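Local coordinates for protein putative hydroxymethylglutaryl-CoA synthase (Streptococcus mutans, PDB 3SQZ) that binds coenzyme A and, as a putative thiolase-fold HMG-CoA synthase, probably makes hydroxymethylglutaryl-CoA from acetyl-CoA and acetoacetyl-CoA, at residues Y49-M53 with K54-E58; G91-N94 with E95-A99; S119-G122 with A123-V126; F266-P269 with F270-L273. All blocks are in the same frame, centred on the assembly; numbering follows the deposited sequence.

Contact 1. Residues Y49-M53 with K54-E58; sequences YVLNM and KDLAE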
# COMPACT_ATOMS: atom_id res chain seq x y z
N TYR A 49 4.39 13.59 -8.98
CA TYR A 49 5.80 13.77 -9.32
C TYR A 49 6.52 12.43 -9.24
O TYR A 49 6.13 11.54 -8.49
CB TYR A 49 6.48 14.74 -8.35
CG TYR A 49 5.89 16.12 -8.32
CD1 TYR A 49 6.30 17.10 -9.21
CD2 TYR A 49 4.92 16.44 -7.38
CE1 TYR A 49 5.77 18.38 -9.16
CE2 TYR A 49 4.38 17.71 -7.32
CZ TYR A 49 4.81 18.68 -8.21
OH TYR A 49 4.26 19.94 -8.14
N VAL A 50 7.61 12.31 -9.99
CA VAL A 50 8.40 11.09 -10.01
C VAL A 50 9.88 11.42 -9.99
O VAL A 50 10.33 12.39 -10.60
CB VAL A 50 8.03 10.22 -11.25
CG1 VAL A 50 8.26 10.97 -12.57
CG2 VAL A 50 8.78 8.90 -11.24
N LEU A 51 10.63 10.61 -9.25
CA LEU A 51 12.09 10.64 -9.25
C LEU A 51 12.56 9.38 -9.97
O LEU A 51 12.30 8.26 -9.54
CB LEU A 51 12.63 10.66 -7.82
CG LEU A 51 14.15 10.58 -7.70
CD1 LEU A 51 14.84 11.80 -8.31
CD2 LEU A 51 14.54 10.43 -6.23
N ASN A 52 13.24 9.58 -11.09
CA ASN A 52 13.76 8.45 -11.84
C ASN A 52 15.05 7.95 -11.19
O ASN A 52 15.92 8.74 -10.82
CB ASN A 52 13.94 8.83 -13.32
CG ASN A 52 12.60 8.96 -14.04
OD1 ASN A 52 11.65 8.24 -13.73
ND2 ASN A 52 12.52 9.89 -14.98
N MET A 53 15.17 6.63 -11.02
CA MET A 53 16.29 6.07 -10.28
C MET A 53 17.64 6.37 -10.93
O MET A 53 18.64 6.54 -10.24
CB MET A 53 16.11 4.57 -10.07
CG MET A 53 14.94 4.24 -9.14
SD MET A 53 15.08 4.96 -7.48
CE MET A 53 16.00 3.69 -6.64
N LYS A 54 17.68 6.44 -12.25
CA LYS A 54 18.93 6.76 -12.91
C LYS A 54 19.42 8.16 -12.52
O LYS A 54 20.62 8.41 -12.44
CB LYS A 54 18.80 6.63 -14.42
CG LYS A 54 17.85 7.62 -15.04
CD LYS A 54 17.63 7.33 -16.50
CE LYS A 54 16.74 8.38 -17.12
NZ LYS A 54 16.43 8.07 -18.53
N ASP A 55 18.48 9.09 -12.30
CA ASP A 55 18.84 10.43 -11.87
C ASP A 55 19.40 10.42 -10.44
O ASP A 55 20.37 11.11 -10.14
CB ASP A 55 17.66 11.40 -11.97
CG ASP A 55 17.28 11.74 -13.40
OD1 ASP A 55 18.11 11.53 -14.32
OD2 ASP A 55 16.17 12.25 -13.63
N LEU A 56 18.76 9.66 -9.55
CA LEU A 56 19.25 9.53 -8.19
C LEU A 56 20.64 8.90 -8.20
O LEU A 56 21.54 9.36 -7.50
CB LEU A 56 18.28 8.69 -7.36
CG LEU A 56 18.68 8.50 -5.89
CD1 LEU A 56 18.71 9.83 -5.13
CD2 LEU A 56 17.73 7.52 -5.19
N ALA A 57 20.83 7.87 -9.01
CA ALA A 57 22.13 7.20 -9.10
C ALA A 57 23.22 8.18 -9.50
O ALA A 57 24.29 8.22 -8.90
CB ALA A 57 22.06 6.04 -10.08
N GLU A 58 22.93 8.99 -10.52
CA GLU A 58 23.90 9.96 -11.01
C GLU A 58 24.27 10.96 -9.91
O GLU A 58 25.44 11.27 -9.71
CB GLU A 58 23.35 10.71 -12.23
CG GLU A 58 24.24 11.85 -12.68
CD GLU A 58 23.70 12.57 -13.89
O HOH W 1 13.91 12.17 -12.04
O HOH W 2 14.65 11.53 -15.96
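N52 and D55 meet through two waters where strand 49-52 turns into helix 53-60. This strand-to-helix junction lies near the coenzyme A site: the M53 side chain is about 7 Å from that of T186 and the A57 side chain about 7 Å from that of D63, both CoA-binding. N52 holds the N-cap position, but its side chain makes no capping bond. D55 CG lies beside its own backbone N (chi1 -71°), and this brings OD2 back toward N52. One water takes the N-H of N52 and donates to D55 OD2 at 2.8 Å. A second water accepts from N52 ND2 and also donates to D55 OD2, at 2.9 Å. The carbonyls of N52 and M53 accept helical N-H groups: L56 N bonds N52 O at 3.2 Å, in the carbonyl plane, and A57 N bonds M53 O at 2.8 Å.

M53 bends at chi2 (-59°), which folds its SD toward L56 CD2, 4.3 Å away. L51 CD2 reaches L56 CB at 4.3 Å. F67 of helix 64-71 packs on both M53 and L56.

Two waters donate to D55 OD2, which is consistent with a charged carboxylate.

Contact 2. Residues G91-N94 with E95-A99; sequences GSAN and EILTA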
# COMPACT_ATOMS: atom_id res chain seq x y z
N GLY A 91 -8.14 10.63 -2.29
CA GLY A 91 -8.05 10.45 -3.73
C GLY A 91 -8.29 9.01 -4.13
O GLY A 91 -9.01 8.73 -5.09
N SER A 92 -7.70 8.07 -3.40
CA SER A 92 -7.84 6.66 -3.77
C SER A 92 -9.29 6.20 -3.62
O SER A 92 -9.79 5.43 -4.42
CB SER A 92 -6.86 5.77 -3.00
OG SER A 92 -7.13 5.71 -1.60
N ALA A 93 -9.98 6.70 -2.60
CA ALA A 93 -11.39 6.37 -2.41
C ALA A 93 -12.26 7.04 -3.48
O ALA A 93 -13.24 6.47 -3.96
CB ALA A 93 -11.84 6.77 -1.03
N ASN A 94 -11.90 8.27 -3.84
CA ASN A 94 -12.66 9.00 -4.85
C ASN A 94 -12.66 8.27 -6.19
O ASN A 94 -13.58 8.42 -6.98
CB ASN A 94 -12.06 10.40 -4.98
CG ASN A 94 -12.87 11.30 -5.87
OD1 ASN A 94 -14.04 11.59 -5.60
ND2 ASN A 94 -12.26 11.76 -6.94
N GLU A 95 -11.62 7.47 -6.43
CA GLU A 95 -11.51 6.66 -7.64
C GLU A 95 -12.65 5.64 -7.77
O GLU A 95 -13.00 5.26 -8.88
CB GLU A 95 -10.17 5.91 -7.66
CG GLU A 95 -8.93 6.76 -7.86
CD GLU A 95 -8.66 7.07 -9.33
OE1 GLU A 95 -8.58 6.14 -10.15
OE2 GLU A 95 -8.51 8.26 -9.66
N ILE A 96 -13.19 5.17 -6.64
CA ILE A 96 -14.09 4.02 -6.67
C ILE A 96 -15.48 4.20 -6.05
O ILE A 96 -16.37 3.43 -6.36
CB ILE A 96 -13.43 2.77 -6.01
CG1 ILE A 96 -12.95 3.08 -4.59
CG2 ILE A 96 -12.29 2.26 -6.89
CD1 ILE A 96 -12.65 1.84 -3.75
N LEU A 97 -15.68 5.20 -5.20
CA LEU A 97 -16.94 5.26 -4.46
C LEU A 97 -18.09 5.87 -5.25
O LEU A 97 -17.93 6.90 -5.90
CB LEU A 97 -16.80 6.03 -3.16
CG LEU A 97 -15.86 5.43 -2.12
CD1 LEU A 97 -15.95 6.21 -0.82
CD2 LEU A 97 -16.11 3.94 -1.89
N THR A 98 -19.25 5.25 -5.15
CA THR A 98 -20.48 5.80 -5.70
C THR A 98 -21.31 6.44 -4.59
O THR A 98 -21.01 6.29 -3.41
CB THR A 98 -21.33 4.69 -6.30
OG1 THR A 98 -21.68 3.76 -5.26
CG2 THR A 98 -20.59 3.98 -7.43
N ALA A 99 -22.37 7.13 -4.98
CA ALA A 99 -23.30 7.69 -3.99
C ALA A 99 -23.88 6.59 -3.11
O ALA A 99 -24.04 6.77 -1.91
CB ALA A 99 -24.40 8.46 -4.69
O HOH W 3 -9.54 10.49 -7.18
O HOH W 4 -16.15 8.93 -5.87
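G91 and E95 meet at the C-terminal end of helix 85-94, where the chain leaves the helix and runs on toward helix 99-104. G91 O accepts the N-H of E95 at 3.2 Å, an i to i+4 helical bond. E95 CG also lies close to this carbonyl. A water donates to G91 O and accepts from N94 ND2, so it ties the main chain to the amide. Its bond to E95 OE2 is weak.

S92 gives its carbonyl to E95, whose CB sits 3.3 Å from S92 O. The bond from E95 N to S92 O is weak. The hydroxyl of S92 is turned elsewhere, to A89 O and S191 OG.

A93 O accepts two N-H groups: I96 N at 3.0 Å, from above the carbonyl plane, and L97 N at 3.0 Å, nearly in line with the C=O bond. On the side-chain side, A93 CB touches L97 CD1 at 4.2 Å. L130 and L168 pack on both residues, so this pair belongs to the apolar layer between the helix end and strand 166-175.

N94 has CG anti to its own N (chi1 -173°), and ND2 reaches the water on G91 O. A second water lies 2.8 Å from N94 O and 2.7 Å from L97 O and can bridge them, though it has more acceptors in reach than protons. E95 OE1 is hydrogen-bonded to Q363 NE2, distant in sequence. L97 CG closes over the same carbonyl that its own N-H uses, 3.4 Å from A93 O.

Contact 3. Residues S119-G122 with A123-V126; sequences SKAG and AVYV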
# COMPACT_ATOMS: atom_id res chain seq x y z
N SER A 119 -3.57 12.15 17.80
CA SER A 119 -4.87 11.88 18.42
C SER A 119 -5.95 11.66 17.35
O SER A 119 -6.60 10.62 17.32
CB SER A 119 -5.26 13.04 19.34
OG SER A 119 -6.58 12.89 19.84
N LYS A 120 -6.15 12.65 16.50
CA LYS A 120 -7.22 12.58 15.52
C LYS A 120 -6.87 11.62 14.40
O LYS A 120 -5.86 11.79 13.72
CB LYS A 120 -7.52 13.97 14.96
CG LYS A 120 -8.64 13.99 13.92
CD LYS A 120 -9.08 15.41 13.60
CE LYS A 120 -10.14 15.42 12.51
NZ LYS A 120 -10.81 16.75 12.44
N ALA A 121 -7.71 10.62 14.18
CA ALA A 121 -7.49 9.68 13.09
C ALA A 121 -7.61 10.36 11.73
O ALA A 121 -8.58 11.09 11.48
CB ALA A 121 -8.47 8.55 13.17
N GLY A 122 -6.68 10.09 10.83
CA GLY A 122 -6.76 10.62 9.48
C GLY A 122 -8.03 10.18 8.77
O GLY A 122 -8.52 10.86 7.87
N ALA A 123 -8.57 9.03 9.18
CA ALA A 123 -9.82 8.52 8.64
C ALA A 123 -10.98 9.51 8.76
O ALA A 123 -11.89 9.50 7.95
CB ALA A 123 -10.19 7.21 9.31
N VAL A 124 -10.97 10.33 9.82
CA VAL A 124 -12.06 11.29 10.00
C VAL A 124 -12.10 12.28 8.83
O VAL A 124 -13.17 12.62 8.33
CB VAL A 124 -11.93 12.02 11.35
CG1 VAL A 124 -12.96 13.14 11.44
CG2 VAL A 124 -12.10 11.02 12.49
N TYR A 125 -10.93 12.75 8.39
CA TYR A 125 -10.86 13.64 7.25
C TYR A 125 -11.33 12.97 5.97
O TYR A 125 -11.99 13.59 5.14
CB TYR A 125 -9.44 14.16 7.03
CG TYR A 125 -8.92 15.04 8.13
CD1 TYR A 125 -9.41 16.33 8.30
CD2 TYR A 125 -7.93 14.60 8.99
CE1 TYR A 125 -8.92 17.16 9.29
CE2 TYR A 125 -7.43 15.42 9.98
CZ TYR A 125 -7.93 16.69 10.13
OH TYR A 125 -7.42 17.49 11.12
N VAL A 126 -10.98 11.71 5.80
CA VAL A 126 -11.40 10.99 4.61
C VAL A 126 -12.93 10.86 4.59
O VAL A 126 -13.58 11.09 3.57
CB VAL A 126 -10.71 9.62 4.49
CG1 VAL A 126 -11.18 8.89 3.24
CG2 VAL A 126 -9.19 9.80 4.47
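K120 lies across Y125 where the loop after strand 105-111 enters helix 122-129, a cation-pi and CH-pi pair at the helix start. The lysine chain is extended from CB onward, with chi1 at 180°. It crosses the tyrosine side chain at about a right angle. CE sits over one face of the ring, 3.8 Å from the ring centroid and displaced toward the rim. NZ is off-centre, 4.2 Å from that centroid. CE also touches V124 CG1 at 3.8 Å, so the lysine rests on two neighbouring helix residues.

Backbone bonds of the first turn position the pair. V124 N bonds A121 O at 3.0 Å, reaching it from above the carbonyl plane. G122 O accepts weak bonds from Y125 N and V126 N, and it also lies at the edge of the Y125 ring.

Further out, D117 OD2 accepts the N-H groups of S119 and K120 and probably steadies the loop. E140 OE1, on strand 137-141, takes the N-H of G122. Y419 meets the Y125 ring edge-to-face, and V86 of helix 85-94 also touches this tyrosine. At the phenol end, K120 CD comes within 3.6 Å of Y125 OH.

Contact 4. Residues F266-P269 with F270-L273; sequences FHLP and FPKL. With COA (coenzyme A), chain D.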
# COMPACT_ATOMS: atom_id res chain seq x y z
N PHE A 266 3.19 -10.51 -2.21
CA PHE A 266 4.06 -10.18 -1.10
C PHE A 266 4.08 -8.70 -0.81
O PHE A 266 3.86 -7.88 -1.69
CB PHE A 266 5.50 -10.61 -1.41
CG PHE A 266 5.62 -12.07 -1.74
CD1 PHE A 266 5.91 -13.00 -0.76
CD2 PHE A 266 5.38 -12.51 -3.03
CE1 PHE A 266 5.99 -14.34 -1.06
CE2 PHE A 266 5.45 -13.86 -3.34
CZ PHE A 266 5.77 -14.78 -2.36
N HIS A 267 4.36 -8.34 0.43
CA HIS A 267 4.64 -6.97 0.77
C HIS A 267 5.80 -6.47 -0.12
O HIS A 267 6.74 -7.23 -0.38
CB HIS A 267 5.01 -6.90 2.26
CG HIS A 267 5.54 -5.58 2.68
ND1 HIS A 267 4.90 -4.40 2.36
CD2 HIS A 267 6.65 -5.24 3.37
CE1 HIS A 267 5.61 -3.38 2.83
NE2 HIS A 267 6.67 -3.87 3.45
N LEU A 268 5.73 -5.21 -0.55
CA LEU A 268 6.61 -4.69 -1.61
C LEU A 268 7.32 -3.38 -1.26
O LEU A 268 7.08 -2.34 -1.86
CB LEU A 268 5.79 -4.51 -2.90
CG LEU A 268 5.75 -5.71 -3.83
CD1 LEU A 268 4.62 -5.60 -4.84
CD2 LEU A 268 7.08 -5.82 -4.54
N PRO A 269 8.24 -3.43 -0.29
CA PRO A 269 9.03 -2.22 -0.01
C PRO A 269 10.00 -1.93 -1.15
O PRO A 269 10.33 -0.77 -1.39
CB PRO A 269 9.78 -2.58 1.28
CG PRO A 269 9.86 -4.07 1.26
CD PRO A 269 8.61 -4.56 0.57
N PHE A 270 10.44 -2.98 -1.83
CA PHE A 270 11.15 -2.89 -3.10
C PHE A 270 11.03 -4.28 -3.74
O PHE A 270 10.95 -5.28 -3.03
CB PHE A 270 12.60 -2.42 -2.94
CG PHE A 270 13.44 -3.24 -1.99
CD1 PHE A 270 14.38 -4.15 -2.46
CD2 PHE A 270 13.32 -3.07 -0.61
CE1 PHE A 270 15.17 -4.88 -1.59
CE2 PHE A 270 14.10 -3.81 0.27
CZ PHE A 270 15.03 -4.71 -0.23
N PRO A 271 10.97 -4.35 -5.08
CA PRO A 271 10.62 -5.65 -5.67
C PRO A 271 11.63 -6.76 -5.44
O PRO A 271 11.22 -7.92 -5.38
CB PRO A 271 10.45 -5.32 -7.16
CG PRO A 271 10.03 -3.89 -7.17
CD PRO A 271 10.85 -3.26 -6.06
N LYS A 272 12.92 -6.45 -5.30
CA LYS A 272 13.89 -7.51 -5.00
C LYS A 272 13.55 -8.28 -3.71
O LYS A 272 13.73 -9.50 -3.66
CB LYS A 272 15.31 -6.95 -4.95
CG LYS A 272 16.37 -7.94 -4.45
CD LYS A 272 16.56 -9.13 -5.38
CE LYS A 272 17.29 -8.76 -6.67
NZ LYS A 272 18.67 -8.26 -6.43
N LEU A 273 13.06 -7.59 -2.68
CA LEU A 273 12.71 -8.29 -1.45
C LEU A 273 11.57 -9.28 -1.68
O LEU A 273 11.60 -10.40 -1.19
CB LEU A 273 12.38 -7.32 -0.32
CG LEU A 273 12.10 -7.99 1.03
CD1 LEU A 273 13.29 -8.85 1.46
CD2 LEU A 273 11.79 -6.96 2.10
N1A COA D . 24.52 -4.32 -9.99
C2A COA D . 23.52 -5.12 -9.56
N3A COA D . 23.19 -5.16 -8.22
C4A COA D . 23.89 -4.39 -7.34
C5A COA D . 24.93 -3.57 -7.77
C6A COA D . 25.24 -3.53 -9.08
N6A COA D . 26.31 -2.69 -9.54
N7A COA D . 25.45 -2.91 -6.69
C8A COA D . 24.78 -3.30 -5.60
N9A COA D . 23.81 -4.25 -6.03
C1B COA D . 22.76 -4.82 -5.20
C2B COA D . 22.91 -6.10 -4.32
O2B COA D . 23.83 -7.09 -4.39
C3B COA D . 21.51 -6.22 -3.76
O3B COA D . 20.64 -7.27 -3.98
P3B COA D . 20.80 -8.64 -3.29
O7A COA D . 20.31 -8.51 -1.80
O8A COA D . 19.86 -9.59 -4.10
O9A COA D . 22.24 -9.09 -3.35
C4B COA D . 21.10 -4.80 -3.64
O4B COA D . 21.43 -4.29 -4.94
C5B COA D . 21.11 -4.01 -2.37
O5B COA D . 22.47 -3.85 -2.08
P1A COA D . 22.91 -3.07 -0.77
O1A COA D . 22.26 -3.75 0.50
O2A COA D . 24.43 -3.06 -0.67
O3A COA D . 22.34 -1.60 -0.94
P2A COA D . 22.14 -0.57 0.25
O4A COA D . 23.26 -0.74 1.35
O5A COA D . 22.18 0.84 -0.30
O6A COA D . 20.72 -0.83 0.94
CBP COA D . 18.38 -1.46 1.07
CCP COA D . 19.63 -1.36 0.24
CDP COA D . 18.63 -2.39 2.22
CEP COA D . 17.23 -1.99 0.25
CAP COA D . 18.06 -0.08 1.57
OAP COA D . 17.57 0.73 0.57
C9P COA D . 17.14 -0.07 2.77
O9P COA D . 17.52 -0.37 3.90
N8P COA D . 15.75 0.36 2.51
C7P COA D . 14.72 0.25 3.52
C6P COA D . 14.28 -1.17 3.79
C5P COA D . 13.09 -1.26 4.75
O5P COA D . 12.35 -0.32 4.92
N4P COA D . 12.82 -2.52 5.40
C3P COA D . 11.63 -2.67 6.24
C2P COA D . 10.54 -3.55 5.72
S1P COA D . 11.04 -5.11 5.08
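P269 and L273 pack at about a right angle where the loop after strand 263-266 enters helix 271-279. P269 CG lies 3.6 Å from L273 CD2. The same L273 methyl lies 3.6 Å from S1P of coenzyme A, so it touches both the loop and the thiol end of the bound ligand. F270, K272 and L273 line the coenzyme A pocket.

F270, at the N-cap position, can be followed outward. Its CB lies against the carbonyl of P269. CG is placed between the backbone N and the carbonyl carbon (chi1 55°). CD2 turns back to P269 CB at 4.0 Å. L273 CB lies over one face of the ring. The opposite face takes the CEP methyl of coenzyme A. CE1 and CE2 both approach that methyl, and CZ is nearest to it at 3.5 Å. The ring is thus held between its own helix and the pantothenate arm. T186 touches F270 from a loop.

K272 bends at chi2, chi3 and chi4. Its NZ bonds phosphate oxygen O8A of coenzyme A at 2.9 Å and makes a weak bond to O3B, the ester oxygen of the same 3'-phosphate. G70 O also accepts from NZ.

L268 CD2 touches P271 CA at 3.7 Å, joining the loop to the first helical residue. H267, predicted to be a proton donor/acceptor, pairs through its backbone with F339 of strand 335-342. L273 packs against T236 and Y239 of helix 232-254.

In the fold
Contact 4 is the buried one, and it alone touches coenzyme A directly. Its links are apolar and ring contacts, plus a lysine on a phosphate. Contact 1 is partly buried and lies near the same ligand, with the M53 side chain about 8 Å from it. It is held by backbone bonds, water and apolar contacts instead. Contacts 2 and 3 lie away from the annotated sites, on the other side of the chain's centre from contact 4. Their centres are about 17 Å apart. Helix 85-94 serves both: contact 2 is its C-terminal end, and its V86 and A89 touch contact 3. Contact 2 ends a helix with backbone and water bonds, whereas contact 3 begins one with an exposed lysine laid over a tyrosine ring.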